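Local coordinates for glycosylation Associate Protein 3 (Streptococcus agalactiae serotype V, PDB 6OYC) that is one member of the Gap123 complex and probably assists the glycosylation and accessory Sec secretion of a bacterial surface glycoprotein, at residues Ile7-Phe12 against Thr21-Leu26; Pro35-Ser40 against Gly127-Thr132; Glu207-Leu212 against Ala237-Lys242; Lys223-Ala228 against Arg246-Ile251; Asn252-Pro257 against Gly293-Asn298. All coordinates share one frame; numbering follows the deposited sequence.

Interaction 1: Ile7-Phe12 against Thr21-Leu26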
# COMPACT_ATOMS: atom_id res chain seq x y z
N ILE C 7 -4.22 5.23 -5.19
CA ILE C 7 -4.47 6.65 -5.18
C ILE C 7 -5.20 7.00 -3.89
O ILE C 7 -6.26 6.43 -3.60
CB ILE C 7 -5.29 7.05 -6.43
CG1 ILE C 7 -4.42 6.97 -7.68
CG2 ILE C 7 -5.83 8.40 -6.31
CD1 ILE C 7 -5.23 6.55 -8.93
N TYR C 8 -4.64 7.94 -3.13
CA TYR C 8 -5.04 8.20 -1.75
C TYR C 8 -5.56 9.62 -1.59
O TYR C 8 -5.15 10.54 -2.31
CB TYR C 8 -3.85 7.96 -0.81
CG TYR C 8 -3.39 6.53 -0.81
CD1 TYR C 8 -3.96 5.59 0.03
CD2 TYR C 8 -2.39 6.11 -1.68
CE1 TYR C 8 -3.54 4.26 0.02
CE2 TYR C 8 -1.97 4.80 -1.70
CZ TYR C 8 -2.54 3.88 -0.85
OH TYR C 8 -2.12 2.56 -0.88
N TRP C 9 -6.47 9.80 -0.64
CA TRP C 9 -7.04 11.11 -0.34
C TRP C 9 -6.06 11.91 0.52
O TRP C 9 -5.75 11.51 1.65
CB TRP C 9 -8.39 10.95 0.35
CG TRP C 9 -9.12 12.21 0.72
CD1 TRP C 9 -8.62 13.49 0.74
CD2 TRP C 9 -10.48 12.32 1.14
NE1 TRP C 9 -9.58 14.37 1.14
CE2 TRP C 9 -10.74 13.68 1.38
CE3 TRP C 9 -11.51 11.40 1.33
CZ2 TRP C 9 -11.98 14.15 1.81
CZ3 TRP C 9 -12.75 11.86 1.76
CH2 TRP C 9 -12.97 13.23 2.00
N ASP C 10 -5.58 13.02 -0.03
CA ASP C 10 -4.71 13.95 0.68
C ASP C 10 -5.50 15.13 1.25
O ASP C 10 -6.52 15.54 0.68
CB ASP C 10 -3.61 14.43 -0.25
CG ASP C 10 -2.40 14.87 0.47
OD1 ASP C 10 -2.37 16.03 0.92
OD2 ASP C 10 -1.48 14.04 0.61
N ASP C 11 -5.04 15.69 2.37
CA ASP C 11 -5.83 16.74 3.02
C ASP C 11 -5.57 18.13 2.47
O ASP C 11 -6.26 19.08 2.88
CB ASP C 11 -5.57 16.76 4.52
CG ASP C 11 -4.12 16.69 4.86
OD1 ASP C 11 -3.33 16.32 3.95
OD2 ASP C 11 -3.77 17.02 6.01
N PHE C 12 -4.62 18.28 1.54
CA PHE C 12 -4.30 19.58 0.97
C PHE C 12 -5.17 19.94 -0.25
O PHE C 12 -5.42 19.11 -1.12
CB PHE C 12 -2.82 19.61 0.58
CG PHE C 12 -2.48 20.72 -0.33
CD1 PHE C 12 -2.49 22.02 0.13
CD2 PHE C 12 -2.19 20.48 -1.67
CE1 PHE C 12 -2.20 23.05 -0.72
CE2 PHE C 12 -1.89 21.51 -2.52
CZ PHE C 12 -1.89 22.80 -2.05
N THR C 21 -18.07 19.36 7.60
CA THR C 21 -17.70 17.96 7.76
C THR C 21 -16.55 17.79 8.75
O THR C 21 -15.60 18.58 8.79
CB THR C 21 -17.32 17.38 6.40
OG1 THR C 21 -18.43 17.47 5.50
CG2 THR C 21 -16.88 15.93 6.53
N LYS C 22 -16.63 16.74 9.57
CA LYS C 22 -15.51 16.32 10.40
C LYS C 22 -14.74 15.24 9.64
O LYS C 22 -15.27 14.16 9.37
CB LYS C 22 -15.99 15.84 11.76
CG LYS C 22 -16.79 16.94 12.48
CD LYS C 22 -17.45 16.46 13.76
CE LYS C 22 -18.06 17.65 14.49
NZ LYS C 22 -18.97 17.23 15.58
N LEU C 23 -13.52 15.58 9.23
CA LEU C 23 -12.63 14.65 8.55
C LEU C 23 -11.49 14.26 9.47
O LEU C 23 -10.86 15.12 10.08
CB LEU C 23 -12.07 15.22 7.26
CG LEU C 23 -13.06 15.47 6.13
CD1 LEU C 23 -12.38 16.39 5.14
CD2 LEU C 23 -13.53 14.17 5.46
N GLN C 24 -11.22 12.97 9.55
CA GLN C 24 -10.09 12.49 10.31
C GLN C 24 -9.21 11.67 9.39
O GLN C 24 -9.70 10.76 8.70
CB GLN C 24 -10.56 11.68 11.50
CG GLN C 24 -9.43 10.92 12.11
CD GLN C 24 -9.66 10.60 13.56
OE1 GLN C 24 -8.72 10.63 14.36
NE2 GLN C 24 -10.91 10.28 13.91
N PHE C 25 -7.91 11.99 9.38
CA PHE C 25 -6.92 11.30 8.54
C PHE C 25 -6.22 10.26 9.40
O PHE C 25 -5.26 10.56 10.11
CB PHE C 25 -5.95 12.29 7.91
CG PHE C 25 -6.61 13.14 6.88
CD1 PHE C 25 -7.41 14.22 7.27
CD2 PHE C 25 -6.52 12.82 5.53
CE1 PHE C 25 -8.07 14.99 6.33
CE2 PHE C 25 -7.17 13.59 4.59
CZ PHE C 25 -7.96 14.67 4.98
N LEU C 26 -6.75 9.04 9.35
CA LEU C 26 -6.24 7.89 10.09
C LEU C 26 -5.33 7.09 9.18
O LEU C 26 -5.81 6.30 8.34
CB LEU C 26 -7.40 7.04 10.60
CG LEU C 26 -8.20 7.73 11.69
CD1 LEU C 26 -9.55 7.05 11.89
CD2 LEU C 26 -7.40 7.78 12.99

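Interaction 2: Pro35-Ser40 against Gly127-Thr132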
# COMPACT_ATOMS: atom_id res chain seq x y z
N PRO C 35 -23.37 14.64 9.64
CA PRO C 35 -24.73 14.11 9.85
C PRO C 35 -25.76 14.86 9.04
O PRO C 35 -26.82 14.29 8.73
CB PRO C 35 -24.96 14.29 11.36
CG PRO C 35 -23.61 14.67 11.94
CD PRO C 35 -22.87 15.34 10.83
N LEU C 36 -25.49 16.11 8.70
CA LEU C 36 -26.38 16.84 7.81
C LEU C 36 -26.41 16.22 6.42
O LEU C 36 -27.40 16.36 5.70
CB LEU C 36 -25.95 18.30 7.76
CG LEU C 36 -26.89 19.28 7.08
CD1 LEU C 36 -27.01 20.52 7.95
CD2 LEU C 36 -26.34 19.61 5.70
N ALA C 37 -25.33 15.52 6.03
CA ALA C 37 -25.24 14.77 4.79
C ALA C 37 -25.49 15.65 3.57
O ALA C 37 -26.50 15.47 2.88
CB ALA C 37 -26.24 13.60 4.81
N PRO C 38 -24.59 16.61 3.26
CA PRO C 38 -24.83 17.51 2.13
C PRO C 38 -25.01 16.76 0.81
O PRO C 38 -24.57 15.63 0.64
CB PRO C 38 -23.57 18.38 2.10
CG PRO C 38 -23.04 18.32 3.49
CD PRO C 38 -23.34 16.93 3.97
N SER C 39 -25.67 17.43 -0.13
CA SER C 39 -26.36 16.71 -1.19
C SER C 39 -25.42 16.32 -2.32
O SER C 39 -25.53 15.21 -2.86
CB SER C 39 -27.52 17.56 -1.70
OG SER C 39 -27.84 17.19 -3.02
N SER C 40 -24.53 17.22 -2.73
CA SER C 40 -23.54 16.88 -3.75
C SER C 40 -22.31 17.75 -3.49
O SER C 40 -22.31 18.94 -3.80
CB SER C 40 -24.07 17.07 -5.16
OG SER C 40 -23.41 16.19 -6.06
N GLY C 127 -25.18 12.72 -0.37
CA GLY C 127 -26.02 12.60 0.80
C GLY C 127 -25.55 11.66 1.89
O GLY C 127 -26.33 11.38 2.82
N CYS C 128 -24.31 11.17 1.84
CA CYS C 128 -23.84 10.20 2.82
C CYS C 128 -23.39 10.89 4.11
O CYS C 128 -22.72 11.92 4.09
CB CYS C 128 -22.69 9.37 2.25
SG CYS C 128 -22.01 8.18 3.43
N SER C 129 -23.74 10.28 5.24
CA SER C 129 -23.45 10.85 6.55
C SER C 129 -22.13 10.36 7.14
O SER C 129 -21.50 11.10 7.91
CB SER C 129 -24.58 10.53 7.52
OG SER C 129 -25.71 11.34 7.25
N ASP C 130 -21.72 9.14 6.83
CA ASP C 130 -20.52 8.55 7.40
C ASP C 130 -19.92 7.58 6.40
O ASP C 130 -20.63 6.73 5.86
CB ASP C 130 -20.78 7.77 8.69
CG ASP C 130 -21.49 8.57 9.73
OD1 ASP C 130 -22.72 8.74 9.59
OD2 ASP C 130 -20.85 9.00 10.71
N PHE C 131 -18.61 7.71 6.17
CA PHE C 131 -17.87 6.70 5.43
C PHE C 131 -16.39 6.79 5.79
O PHE C 131 -15.92 7.81 6.29
CB PHE C 131 -18.09 6.84 3.92
CG PHE C 131 -17.53 8.13 3.34
CD1 PHE C 131 -16.20 8.22 2.98
CD2 PHE C 131 -18.35 9.22 3.14
CE1 PHE C 131 -15.69 9.39 2.44
CE2 PHE C 131 -17.85 10.40 2.59
CZ PHE C 131 -16.53 10.48 2.25
N THR C 132 -15.67 5.69 5.51
CA THR C 132 -14.22 5.64 5.58
C THR C 132 -13.68 5.35 4.18
O THR C 132 -13.96 4.28 3.62
CB THR C 132 -13.72 4.56 6.55
OG1 THR C 132 -14.13 4.89 7.88
CG2 THR C 132 -12.19 4.47 6.52

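Interaction 3: Glu207-Leu212 against Ala237-Lys242. With GOL (glycerol), chain S.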
# COMPACT_ATOMS: atom_id res chain seq x y z
N GLU C 207 -2.02 -12.48 13.70
CA GLU C 207 -2.18 -13.86 13.25
C GLU C 207 -0.88 -14.45 12.72
O GLU C 207 -0.71 -15.67 12.74
CB GLU C 207 -3.29 -13.95 12.20
CG GLU C 207 -4.69 -13.97 12.82
CD GLU C 207 -4.72 -14.67 14.20
OE1 GLU C 207 -4.73 -15.92 14.25
OE2 GLU C 207 -4.75 -13.96 15.25
N LEU C 208 0.04 -13.61 12.24
CA LEU C 208 1.33 -14.11 11.78
C LEU C 208 2.31 -14.25 12.94
O LEU C 208 3.09 -15.21 12.99
CB LEU C 208 1.89 -13.19 10.70
CG LEU C 208 3.19 -13.60 10.04
CD1 LEU C 208 3.08 -14.98 9.40
CD2 LEU C 208 3.63 -12.53 9.02
N GLU C 209 2.28 -13.30 13.87
CA GLU C 209 3.01 -13.44 15.13
C GLU C 209 2.59 -14.72 15.84
O GLU C 209 3.44 -15.49 16.32
CB GLU C 209 2.76 -12.22 16.01
CG GLU C 209 3.50 -12.26 17.33
CD GLU C 209 3.57 -10.91 18.01
OE1 GLU C 209 4.30 -10.80 19.01
OE2 GLU C 209 2.90 -9.96 17.56
N LYS C 210 1.28 -14.96 15.93
CA LYS C 210 0.79 -16.20 16.53
C LYS C 210 1.24 -17.42 15.73
O LYS C 210 1.61 -18.45 16.32
CB LYS C 210 -0.74 -16.14 16.64
CG LYS C 210 -1.35 -17.09 17.66
CD LYS C 210 -1.76 -18.40 17.00
CE LYS C 210 -2.44 -19.35 17.98
NZ LYS C 210 -3.85 -18.96 18.23
N GLY C 211 1.23 -17.33 14.40
CA GLY C 211 1.66 -18.46 13.59
C GLY C 211 3.13 -18.79 13.77
O GLY C 211 3.52 -19.96 13.81
N LEU C 212 3.98 -17.76 13.87
CA LEU C 212 5.40 -17.96 14.12
C LEU C 212 5.64 -18.54 15.51
O LEU C 212 6.54 -19.38 15.69
CB LEU C 212 6.14 -16.63 13.99
CG LEU C 212 6.36 -16.05 12.60
CD1 LEU C 212 6.63 -14.54 12.69
CD2 LEU C 212 7.49 -16.80 11.89
N ALA C 237 9.53 -7.36 9.22
CA ALA C 237 10.64 -8.27 9.50
C ALA C 237 11.47 -7.79 10.68
O ALA C 237 11.90 -8.60 11.51
CB ALA C 237 11.53 -8.43 8.26
N LEU C 238 11.71 -6.48 10.79
CA LEU C 238 12.43 -5.97 11.95
C LEU C 238 11.66 -6.26 13.23
O LEU C 238 12.26 -6.57 14.26
CB LEU C 238 12.66 -4.46 11.81
CG LEU C 238 13.63 -3.96 10.74
CD1 LEU C 238 13.46 -2.46 10.59
CD2 LEU C 238 15.08 -4.30 11.10
N TYR C 239 10.33 -6.15 13.17
CA TYR C 239 9.51 -6.33 14.36
C TYR C 239 9.50 -7.79 14.79
O TYR C 239 9.65 -8.11 15.98
CB TYR C 239 8.08 -5.85 14.07
CG TYR C 239 7.07 -6.29 15.10
CD1 TYR C 239 6.82 -5.52 16.23
CD2 TYR C 239 6.38 -7.48 14.94
CE1 TYR C 239 5.88 -5.92 17.17
CE2 TYR C 239 5.46 -7.90 15.88
CZ TYR C 239 5.21 -7.11 17.00
OH TYR C 239 4.28 -7.53 17.93
N TYR C 240 9.30 -8.70 13.84
CA TYR C 240 9.35 -10.12 14.17
C TYR C 240 10.71 -10.50 14.77
O TYR C 240 10.76 -11.26 15.75
CB TYR C 240 9.02 -10.95 12.92
CG TYR C 240 7.58 -10.75 12.46
CD1 TYR C 240 6.54 -10.74 13.37
CD2 TYR C 240 7.27 -10.54 11.12
CE1 TYR C 240 5.23 -10.55 12.97
CE2 TYR C 240 5.96 -10.36 10.70
CZ TYR C 240 4.94 -10.36 11.64
OH TYR C 240 3.63 -10.17 11.27
N ALA C 241 11.80 -9.95 14.23
CA ALA C 241 13.13 -10.29 14.75
C ALA C 241 13.32 -9.79 16.18
O ALA C 241 14.04 -10.43 16.95
CB ALA C 241 14.23 -9.73 13.85
N LYS C 242 12.68 -8.69 16.55
CA LYS C 242 12.83 -8.25 17.92
C LYS C 242 12.01 -9.11 18.87
O LYS C 242 12.43 -9.37 20.00
CB LYS C 242 12.46 -6.77 18.04
CG LYS C 242 12.06 -6.32 19.42
CD LYS C 242 13.24 -5.79 20.21
CE LYS C 242 12.76 -5.22 21.57
NZ LYS C 242 13.86 -4.61 22.39
C1 GOL S . 1.15 -4.28 16.75
O1 GOL S . 2.15 -3.49 17.32
C2 GOL S . 1.48 -5.72 17.19
O2 GOL S . 1.70 -5.80 18.57
C3 GOL S . 0.26 -6.59 16.73
O3 GOL S . 0.68 -7.94 16.73

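Interaction 4: Lys223-Ala228 against Arg246-Ile251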
# COMPACT_ATOMS: atom_id res chain seq x y z
N LYS C 223 14.96 -23.66 11.83
CA LYS C 223 15.41 -22.29 11.61
C LYS C 223 14.37 -21.57 10.76
O LYS C 223 13.96 -22.07 9.70
CB LYS C 223 16.77 -22.26 10.92
CG LYS C 223 17.31 -20.85 10.66
CD LYS C 223 17.23 -19.98 11.93
CE LYS C 223 17.72 -18.56 11.71
NZ LYS C 223 17.66 -17.80 13.00
N ILE C 224 13.93 -20.40 11.23
CA ILE C 224 13.02 -19.55 10.48
C ILE C 224 13.78 -18.30 10.05
O ILE C 224 14.36 -17.59 10.88
CB ILE C 224 11.78 -19.18 11.29
CG1 ILE C 224 11.03 -20.45 11.70
CG2 ILE C 224 10.85 -18.25 10.48
CD1 ILE C 224 9.73 -20.17 12.45
N ASN C 225 13.80 -18.05 8.75
CA ASN C 225 14.27 -16.79 8.19
C ASN C 225 13.07 -16.03 7.64
O ASN C 225 12.23 -16.61 6.93
CB ASN C 225 15.30 -17.03 7.09
CG ASN C 225 16.49 -17.82 7.57
OD1 ASN C 225 17.26 -17.35 8.40
ND2 ASN C 225 16.66 -19.02 7.03
N VAL C 226 12.97 -14.76 7.99
CA VAL C 226 11.91 -13.89 7.48
C VAL C 226 12.57 -12.91 6.52
O VAL C 226 13.40 -12.09 6.92
CB VAL C 226 11.17 -13.18 8.62
CG1 VAL C 226 10.10 -12.27 8.06
CG2 VAL C 226 10.53 -14.22 9.55
N ILE C 227 12.23 -13.05 5.23
CA ILE C 227 12.80 -12.26 4.13
C ILE C 227 11.77 -11.24 3.65
O ILE C 227 10.59 -11.56 3.47
CB ILE C 227 13.21 -13.17 2.95
CG1 ILE C 227 14.18 -14.25 3.42
CG2 ILE C 227 13.79 -12.35 1.81
CD1 ILE C 227 13.74 -15.64 3.01
N ALA C 228 12.23 -10.01 3.41
CA ALA C 228 11.39 -8.97 2.83
C ALA C 228 12.19 -8.14 1.83
O ALA C 228 13.42 -8.14 1.83
CB ALA C 228 10.82 -8.06 3.91
N ARG C 246 15.18 -16.14 17.91
CA ARG C 246 15.56 -17.37 17.21
C ARG C 246 15.52 -17.22 15.70
O ARG C 246 16.19 -17.98 14.99
CB ARG C 246 14.65 -18.51 17.64
CG ARG C 246 14.78 -18.94 19.09
CD ARG C 246 15.22 -20.41 19.19
NE ARG C 246 14.70 -21.24 18.10
CZ ARG C 246 13.54 -21.88 18.14
NH1 ARG C 246 12.77 -21.78 19.23
NH2 ARG C 246 13.13 -22.63 17.11
N ILE C 247 14.75 -16.27 15.17
CA ILE C 247 14.65 -16.13 13.72
C ILE C 247 15.69 -15.11 13.23
O ILE C 247 16.22 -14.29 13.99
CB ILE C 247 13.23 -15.74 13.28
CG1 ILE C 247 12.92 -14.30 13.67
CG2 ILE C 247 12.19 -16.65 13.92
CD1 ILE C 247 12.16 -13.58 12.61
N THR C 248 16.01 -15.19 11.94
CA THR C 248 16.85 -14.20 11.29
C THR C 248 16.01 -13.44 10.28
O THR C 248 15.25 -14.03 9.51
CB THR C 248 18.05 -14.85 10.59
OG1 THR C 248 18.84 -15.55 11.55
CG2 THR C 248 18.93 -13.77 9.97
N ALA C 249 16.12 -12.12 10.32
CA ALA C 249 15.46 -11.25 9.36
C ALA C 249 16.43 -10.92 8.24
O ALA C 249 17.60 -10.61 8.49
CB ALA C 249 14.97 -9.97 10.03
N TYR C 250 15.94 -10.97 7.01
CA TYR C 250 16.70 -10.50 5.85
C TYR C 250 15.90 -9.38 5.20
O TYR C 250 14.78 -9.60 4.71
CB TYR C 250 16.98 -11.65 4.88
CG TYR C 250 17.90 -12.68 5.50
CD1 TYR C 250 17.38 -13.72 6.28
CD2 TYR C 250 19.28 -12.59 5.36
CE1 TYR C 250 18.21 -14.65 6.86
CE2 TYR C 250 20.12 -13.52 5.95
CZ TYR C 250 19.58 -14.54 6.69
OH TYR C 250 20.40 -15.47 7.27
N ILE C 251 16.46 -8.17 5.22
CA ILE C 251 15.83 -6.98 4.65
C ILE C 251 16.80 -6.33 3.67
O ILE C 251 18.02 -6.43 3.83
CB ILE C 251 15.41 -5.97 5.73
CG1 ILE C 251 16.64 -5.40 6.45
CG2 ILE C 251 14.44 -6.60 6.71
CD1 ILE C 251 16.34 -4.19 7.28

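Interaction 5: Asn252-Pro257 against Gly293-Asn298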
# COMPACT_ATOMS: atom_id res chain seq x y z
N ASN C 252 16.25 -5.65 2.66
CA ASN C 252 17.07 -4.95 1.67
C ASN C 252 17.12 -3.44 1.89
O ASN C 252 17.52 -2.71 0.98
CB ASN C 252 16.58 -5.27 0.26
CG ASN C 252 15.19 -4.75 -0.02
OD1 ASN C 252 14.56 -4.13 0.84
ND2 ASN C 252 14.69 -5.00 -1.23
N ASP C 253 16.68 -2.95 3.06
CA ASP C 253 16.86 -1.55 3.45
C ASP C 253 16.04 -0.58 2.59
O ASP C 253 16.40 0.59 2.44
CB ASP C 253 18.34 -1.15 3.43
CG ASP C 253 19.20 -2.00 4.37
OD1 ASP C 253 18.76 -2.29 5.51
OD2 ASP C 253 20.32 -2.39 3.99
N CYS C 254 14.93 -1.03 2.01
CA CYS C 254 14.01 -0.13 1.32
C CYS C 254 12.92 0.29 2.30
O CYS C 254 12.13 -0.55 2.76
CB CYS C 254 13.40 -0.81 0.10
SG CYS C 254 14.60 -1.07 -1.21
N PHE C 255 12.89 1.58 2.63
CA PHE C 255 12.06 2.08 3.71
C PHE C 255 11.40 3.40 3.31
O PHE C 255 11.96 4.19 2.55
CB PHE C 255 12.89 2.30 4.98
CG PHE C 255 13.26 1.02 5.69
CD1 PHE C 255 12.27 0.17 6.19
CD2 PHE C 255 14.60 0.69 5.90
CE1 PHE C 255 12.61 -0.98 6.88
CE2 PHE C 255 14.95 -0.47 6.57
CZ PHE C 255 13.95 -1.31 7.06
N ALA C 256 10.21 3.62 3.85
CA ALA C 256 9.65 4.96 3.97
C ALA C 256 10.07 5.55 5.30
O ALA C 256 10.61 4.85 6.15
CB ALA C 256 8.13 4.89 3.85
N PRO C 257 9.87 6.85 5.52
CA PRO C 257 10.21 7.41 6.83
C PRO C 257 9.39 6.73 7.92
O PRO C 257 8.33 6.17 7.67
CB PRO C 257 9.84 8.89 6.69
CG PRO C 257 9.98 9.16 5.23
CD PRO C 257 9.47 7.91 4.57
N GLY C 293 21.31 -6.58 -0.65
CA GLY C 293 20.87 -5.78 -1.78
C GLY C 293 21.73 -4.56 -2.03
O GLY C 293 22.78 -4.35 -1.42
N LEU C 294 21.23 -3.70 -2.92
CA LEU C 294 22.01 -2.58 -3.44
C LEU C 294 22.09 -1.39 -2.49
O LEU C 294 23.08 -0.65 -2.53
CB LEU C 294 21.41 -2.12 -4.77
CG LEU C 294 21.41 -3.26 -5.77
CD1 LEU C 294 20.52 -2.95 -6.94
CD2 LEU C 294 22.84 -3.52 -6.23
N VAL C 295 21.06 -1.18 -1.65
CA VAL C 295 20.94 0.07 -0.91
C VAL C 295 22.15 0.29 -0.01
O VAL C 295 22.69 1.39 0.07
CB VAL C 295 19.62 0.11 -0.12
CG1 VAL C 295 19.58 1.30 0.81
CG2 VAL C 295 18.43 0.17 -1.06
N SER C 296 22.59 -0.77 0.68
CA SER C 296 23.75 -0.65 1.55
C SER C 296 25.03 -0.35 0.77
O SER C 296 26.02 0.09 1.37
CB SER C 296 23.93 -1.93 2.37
OG SER C 296 24.00 -3.06 1.52
N GLU C 297 25.05 -0.57 -0.54
CA GLU C 297 26.23 -0.30 -1.35
C GLU C 297 26.23 1.10 -1.97
O GLU C 297 27.26 1.52 -2.50
CB GLU C 297 26.35 -1.35 -2.46
CG GLU C 297 26.63 -2.76 -1.93
CD GLU C 297 26.99 -3.75 -3.03
OE1 GLU C 297 26.31 -3.77 -4.08
OE2 GLU C 297 27.95 -4.53 -2.83
N ASN C 298 25.11 1.82 -1.92
CA ASN C 298 25.00 3.16 -2.52
C ASN C 298 24.13 4.01 -1.59
O ASN C 298 22.90 4.02 -1.71
CB ASN C 298 24.42 3.07 -3.93
CG ASN C 298 24.54 4.37 -4.72
OD1 ASN C 298 24.84 5.44 -4.17
ND2 ASN C 298 24.31 4.27 -6.03
O HOH W 1 18.85 -3.07 -1.25

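Interaction 1: Ile7-Phe12 against Thr21-Leu26
Phe25 presents one face of its phenyl ring to Asp11 CB and an edge to the indole of Trp9. The methylene carbon Asp11 CB stands 3.6 Å from the centre of the Phe25 ring, 28° off the normal and displaced toward the rim, which brings it to 3.2 Å from Phe25 CZ, a tight approach. The second meeting is T-shaped: the edge of Phe25 is directed at the face of the five-membered ring of Trp9, with centroids 5.5 Å apart and planes at 86°. Phe25 CE2 leads it, 4.1 Å from Trp9 CD1. Phe25 CE2 also lies 3.9 Å from the backbone oxygen Trp9 O, which sits at the ring edge near its plane. Further out on the indole, Leu23 CD2 comes to 3.6 Å from Trp9 CH2, the two side chains crossing at about a right angle. Just after Trp9, Asp10 OD1 accepts from Phe12 N at 3.2 Å through its anti lone pair, an Asx turn within the loop.

The loop after strand 4-7 thereby packs on strand 22-26 at the rim of an antiparallel sheet, an arrangement consistent with the galactose-binding-domain-like clan of the family. Trp9 reaches deeper, touching Val30, Phe131 and Phe133 of neighbouring strands and the ring of Tyr44. No hydrogen bond joins the two segments: the contact probably rests on dispersion and on ring electrostatics, the partly negative Trp9 O lying at the weakly positive C-H rim of Phe25.

Interaction 2: Pro35-Ser40 against Gly127-Thr132
Pro38 O receives the hydrogen of Gly127 N over 3.1 Å, with an angle of 130° at the hydrogen that makes the bond weak, and Gly127 CA approaches the same oxygen to 3.4 Å. Two connecting loops meet here at one end of the antiparallel beta domain. One runs from strand 29-33 to strand 41-47, the other from strand 118-125 to strand 130-140, and each crosses from one sheet to the other, linking the six-stranded and the four-stranded sheet. Their backbones come together at Ser39 and Gly127, whose CA atoms are 4.6 Å apart.

Gly127 has positive phi, and its CA also sends a C-H toward Ala37 O, 3.6 Å away and fairly straight at 160°. The backbone of one glycine is thus met by two successive carbonyls of the facing loop, those of Ala37 and Pro38. In return Ala37, itself at positive phi, turns its methyl group into the other loop: Ala37 CB lies 3.0 Å from Gly127 O, closer than a normal methyl-oxygen contact, so the detail is best taken with reserve, and 3.4 Å from Ser129 OG. Both loops are tethered locally. Asn34 OD1 accepts weak bonds from Leu36 N and Ala37 N, the backbones of Asn34 and Ser129 pair, and Asn125 OD1 accepts from Cys128 N. The contact lies at the surface. At its far end, Ser129 OG, placed anti to its own carbonyl carbon (chi1 -75°), gives a long, weak hydrogen bond to Pro35 O at 3.5 Å.

Interaction 3: Glu207-Leu212 against Ala237-Lys242
Tyr240 reaches from helix 231-243 to helix 206-218, its CG placed beside the backbone N by chi1 of -66°. From CB the ring begins under Leu212: CG and CD1 lie beneath Leu212 CD1, a CH-pi contact over one face, 4.1 Å to the ring centre. Next along one side, CE1 comes 4.1 Å from Glu209 N; along the other, CE2 is 3.6 Å from Leu208 CD2. At the tip, OH is 3.3 Å from Leu208 CD2 and has its polar partners just before helix 206-218, hydrogen-bonding with Leu203 O and Leu205 N, so this buried hydroxyl is satisfied. On the neighbouring residue, Tyr239 OH donates to Glu209 OE2 over 2.8 Å, meeting it on the syn side but 32° out of the carboxylate plane. A glycerol, probably from the crystallisation liquor, bridges the pair: its O2 gives to Tyr239 OH at 3.2 Å, and its O3 weakly to Glu209 OE2. Glu209 OE1 also has a long, weak ion pair with Lys243 NZ.

The axes of the two segments approach to 11.5 Å and cross at -42°, on the same face of the parallel sheet: Leu212 packs on Ile224, Ala237 on Ile251 and Ala241 on Ala249, while Tyr239 also touches helix 270-281.

Interaction 4: Lys223-Ala228 against Arg246-Ile251
Parallel pairing of strands 223-227 and 248-251 puts Asn225 beside Thr248, Val226 beside Ala249 and Ile227 beside Tyr250, within the five-stranded parallel sheet. Four backbone hydrogen bonds prove the register: Thr248 N to Ile224 O (3.1 Å), Val226 N to Thr248 O (2.8 Å), Tyr250 N to Val226 O (2.8 Å) and Ala228 N to Tyr250 O (2.9 Å). The strand segments cross at -22°, an ordinary sheet twist. Helix 231-243 links them, so the pair forms the two strands of a beta-alpha-beta crossover; strand 163-168 flanks strand 223-227 on its other side.

On the face of Asn225 and Thr248 the two side chains lie side by side, pointing the same way. Asn225 OD1 comes 3.3 Å from Tyr250 CE1 in the plane of the ring, the amide turned 70° against it, while Asn225 ND2 bonds to Asn165 OD1. The Lys223 chain bends at chi2 (50°, which sets CD), and its NZ donates to Thr248 OG1 at 2.9 Å; a second bond, to Arg246 O, is very short and its length doubtful. On the opposite face, Val226 CG2 meets Ile247 CD1 at 3.5 Å, and Ile247 CG2 packs against Ile224 CB.

Interaction 5: Asn252-Pro257 against Gly293-Asn298
Loops following two adjacent parallel strands, 248-251 and 289-291, meet where Val295 of a 3-10 turn packs on Asn252, Asp253 and Cys254. Val295 spreads its two methyl groups over the first loop. CG1, anti to the backbone N (chi1 171°), lies 3.6 Å from Asp253 O and 3.8 Å from Asp253 CB. The other, CG2, is 3.6 Å from Asn252 O and 4.0 Å from Cys254 SG. Across the same boundary one water makes the polar join, donating to Asn252 O over 2.6 Å and accepting from Val295 N over 2.9 Å. It therefore links a carbonyl and an amide with no direct hydrogen bond between the segments. Within the turn, Glu297 N bonds to Leu294 O at 2.8 Å, the i to i-3 bond that marks the 3-10 turn.

The loop of Asn252 is fixed from its own side. Cys254 N gives a weak bond to Asn252 OD1, and Asn252 ND2 bonds to Tyr229 O; Asp253 OD1, in turn, takes part in a hydrogen bond with His291 ND1, at the end of strand 289-291. Helix 231-243 lies alongside, with Asn234 bonded to both Asn252 OD1 and Cys254 O, and with Leu238 packed by Phe255 before helix 258-262 begins.

How the interactions relate
From the N terminus, interaction 1 closes a short loop between strands 4-7 and 22-26. Interaction 2 then joins two inter-sheet loops far apart in sequence; it touches interaction 1 where Trp9 packs on Phe131, so both belong to the antiparallel beta domain. The remaining three lie in the alpha/beta part, their nearest atoms at least about 12 Å from interactions 1 and 2. Interactions 3 and 4 cross: their segments alternate, helix 206-218, strand 223-227, helix 231-243, strand 248-251, and the helices pack on the strands. Interaction 5 follows in series, touching interaction 3 through Leu238 and Phe255 and interaction 4 where Ala228 meets Asn252, and links loops beyond strands 248-251 and 289-291.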